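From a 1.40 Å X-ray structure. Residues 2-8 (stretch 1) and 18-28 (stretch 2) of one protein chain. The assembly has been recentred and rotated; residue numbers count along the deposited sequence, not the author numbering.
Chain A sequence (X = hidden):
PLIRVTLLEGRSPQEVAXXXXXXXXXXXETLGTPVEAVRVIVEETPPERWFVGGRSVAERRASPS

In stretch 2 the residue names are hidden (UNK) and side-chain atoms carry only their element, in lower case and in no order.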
# COMPACT_ATOMS: atom_id res chain seq x y z
N LEU A 2 -0.31 1.84 -11.89
CA LEU A 2 -0.96 2.46 -10.78
C LEU A 2 -0.00 3.34 -10.04
O LEU A 2 1.08 2.86 -9.61
CB LEU A 2 -1.59 1.39 -9.72
CG LEU A 2 -2.23 2.14 -8.49
CD1 LEU A 2 -3.44 2.98 -8.86
CD2 LEU A 2 -2.67 1.34 -7.17
N ILE A 3 -0.35 4.57 -9.86
CA ILE A 3 0.50 5.52 -9.13
C ILE A 3 -0.22 5.95 -7.85
O ILE A 3 -1.32 6.54 -7.92
CB ILE A 3 0.80 6.77 -10.00
CG1 ILE A 3 1.54 6.36 -11.23
CG2 ILE A 3 1.64 7.80 -9.20
CD1 ILE A 3 1.65 7.53 -12.31
N ARG A 4 0.32 5.63 -6.68
CA ARG A 4 -0.33 5.99 -5.41
C ARG A 4 0.53 7.06 -4.80
O ARG A 4 1.71 6.80 -4.50
CB ARG A 4 -0.41 4.81 -4.46
CG ARG A 4 -1.37 5.07 -3.32
CD ARG A 4 -1.78 3.71 -2.54
NE ARG A 4 -3.26 3.76 -2.32
CZ ARG A 4 -4.24 2.94 -2.77
NH1 ARG A 4 -5.43 3.30 -2.39
NH2 ARG A 4 -4.14 1.72 -3.46
N VAL A 5 -0.05 8.22 -4.52
CA VAL A 5 0.71 9.33 -3.97
C VAL A 5 0.26 9.53 -2.53
O VAL A 5 -0.97 9.56 -2.25
CB VAL A 5 0.40 10.62 -4.73
CG1 VAL A 5 1.16 11.86 -4.20
CG2 VAL A 5 0.61 10.42 -6.18
N THR A 6 1.22 9.72 -1.62
CA THR A 6 0.86 10.08 -0.26
C THR A 6 1.38 11.52 0.01
O THR A 6 2.58 11.73 -0.10
CB THR A 6 1.55 9.08 0.70
OG1 THR A 6 1.19 7.73 0.37
CG2 THR A 6 1.08 9.33 2.17
N LEU A 7 0.46 12.38 0.36
CA LEU A 7 0.76 13.81 0.57
C LEU A 7 0.30 14.23 1.88
O LEU A 7 -0.68 13.72 2.34
CB LEU A 7 -0.09 14.72 -0.37
CG LEU A 7 0.03 14.56 -1.87
CD1 LEU A 7 -0.79 15.67 -2.58
CD2 LEU A 7 1.56 14.66 -2.27
N LEU A 8 0.90 15.25 2.49
CA LEU A 8 0.25 15.90 3.65
C LEU A 8 -0.99 16.60 3.27
O LEU A 8 -1.04 17.23 2.14
CB LEU A 8 1.15 16.95 4.26
CG LEU A 8 2.29 16.43 5.05
CD1 LEU A 8 3.37 17.58 5.28
CD2 LEU A 8 1.83 15.94 6.45
N UNK A 18 -3.71 19.24 -10.83
CA UNK A 18 -2.54 19.40 -11.66
C UNK A 18 -1.53 18.28 -11.45
O UNK A 18 -0.93 17.78 -12.41
c UNK A 18 -1.87 20.73 -11.43
N UNK A 19 -1.36 17.83 -10.19
CA UNK A 19 -0.47 16.68 -9.93
C UNK A 19 -0.94 15.39 -10.65
O UNK A 19 -0.12 14.68 -11.21
c UNK A 19 0.39 15.34 -7.94
c UNK A 19 1.90 15.54 -8.12
c UNK A 19 -0.46 16.53 -8.40
c UNK A 19 0.07 14.98 -6.48
N UNK A 20 -2.25 15.12 -10.56
CA UNK A 20 -2.75 13.93 -11.23
C UNK A 20 -2.43 13.94 -12.72
O UNK A 20 -2.06 12.94 -13.28
N UNK A 21 -2.68 15.10 -13.35
CA UNK A 21 -2.35 15.21 -14.77
C UNK A 21 -0.87 15.08 -15.08
O UNK A 21 -0.48 14.32 -15.98
o UNK A 21 -0.51 17.61 -16.74
c UNK A 21 -2.85 16.56 -15.31
c UNK A 21 -2.76 16.74 -16.84
o UNK A 21 -1.13 16.41 -18.51
c UNK A 21 -1.35 16.93 -17.38
N UNK A 22 -0.04 15.72 -14.26
CA UNK A 22 1.38 15.70 -14.54
C UNK A 22 2.09 14.41 -14.29
O UNK A 22 2.96 13.95 -15.04
c UNK A 22 2.05 16.83 -13.77
N UNK A 23 1.62 13.69 -13.24
CA UNK A 23 2.17 12.32 -13.02
C UNK A 23 1.78 11.36 -14.14
O UNK A 23 2.58 10.55 -14.58
c UNK A 23 2.21 12.54 -10.45
c UNK A 23 1.48 11.97 -9.20
c UNK A 23 3.70 12.33 -10.26
c UNK A 23 1.66 11.79 -11.66
N UNK A 24 0.58 11.58 -14.64
CA UNK A 24 0.09 10.75 -15.77
C UNK A 24 0.92 11.05 -17.04
O UNK A 24 1.31 10.09 -17.71
o UNK A 24 -2.13 10.64 -14.83
c UNK A 24 -1.93 10.22 -17.22
c UNK A 24 -1.41 11.00 -16.02
N UNK A 25 1.18 12.36 -17.31
CA UNK A 25 2.01 12.67 -18.49
C UNK A 25 3.39 12.09 -18.36
O UNK A 25 3.93 11.49 -19.32
c UNK A 25 2.07 14.20 -18.61
N UNK A 26 3.96 12.09 -17.16
CA UNK A 26 5.29 11.57 -16.94
C UNK A 26 5.30 10.09 -17.22
O UNK A 26 6.21 9.56 -17.86
c UNK A 26 5.72 11.78 -15.50
N UNK A 27 4.30 9.31 -16.72
CA UNK A 27 4.26 7.86 -17.01
C UNK A 27 4.04 7.65 -18.53
O UNK A 27 4.71 6.74 -19.12
c UNK A 27 3.11 7.20 -16.20
N UNK A 28 3.17 8.45 -19.14
CA UNK A 28 2.98 8.29 -20.62
C UNK A 28 4.23 8.47 -21.41
O UNK A 28 4.56 7.60 -22.24
c UNK A 28 1.10 8.54 -24.53
c UNK A 28 1.87 10.28 -23.45
n UNK A 28 1.51 9.79 -24.67
c UNK A 28 1.90 9.27 -21.05
c UNK A 28 1.64 9.32 -22.54
n UNK A 28 1.18 8.22 -23.24

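Position 18 opens this segment of helix with a single side-chain carbon, which is remote from the strand and touches none of it. One carbon and nothing further is alanine, Ala18. Position 19 carries four carbons, forked at the second. Its CA-to-CB bond points toward the strand, and one carbon of the fork comes near both Val5 and Leu7. This is leucine, Leu19, and the carbon in question is CD2, 4.0 Å from CG1 of Val5 and 4.1 Å from CD1 of Leu7; chi1 is t and chi2 is p.

Position 20 has backbone atoms alone and is therefore Gly20. An ideal CB here would point sideways and find nothing of the strand within 5.5 Å, so the glycine is not explained by a lack of room against these seven residues. Position 21 has three carbons in a row, the third bearing two oxygens, all exposed and out of reach of the strand. Three carbons ending in two oxygens are a carboxylate one methylene longer than aspartate's: Glu21. Position 22 again has one carbon, also out of reach. It is Ala22, and its amide continues the helix by donating to the carbonyl oxygen of Ala18 (N to O, 2.9 Å).

At position 23 there are four carbons, forked at the second, and they lie against Ile3 and Val5. This is a second leucine, Leu23, in the m, t rotamer. Its CD1 approaches CG2 of Val5 to 3.5 Å, the closest contact between the two segments, and lies 4.2 Å from CG2 of Ile3. The backbone also takes part, since CD1 of Ile3 packs 3.9 Å from the carbonyl oxygen of Leu23.

Position 24 shows a carbon carrying one oxygen and one carbon. Its CA-to-CB bond points sideways relative to the strand, and the side chain makes no contact with it. The atoms identify Thr24, whose OG1 donates a hydrogen bond to O of Gly20 at 2.8 Å, one turn back. Position 25 has one carbon, out of reach of the strand, and is Ala25. Position 26 also has one carbon, which points toward the strand without touching it; this is Ala26, its CB 6.7 Å from CD1 of Ile3. Position 27 has one carbon, which packs against CD1 of Ile3; it is Ala27, its CB 4.2 Å from that atom. Position 28 ends the segment with one carbon leading to a five-membered ring of three carbons and two nitrogens, remote from the strand. It is His28, whose ND1 is hydrogen-bonded elsewhere in the structure.

The side-chain contacts are all apolar, and no hydrogen bond joins the segments. Alternation along the strand directs Ile3, Val5 and Leu7 at the helix, while positions four apart, Leu19, Leu23 and Ala27, return on successive turns to meet them. Because the two run at 141°, closer to antiparallel than parallel, the pairing is reversed: Leu7 meets Leu19, Val5 bridges both leucines, and Ile3 reaches Leu23 and Ala27. The two segments bury 221 Å² between them, both sides summed.

Stretch 2 18-28: ALGEALTAAAH
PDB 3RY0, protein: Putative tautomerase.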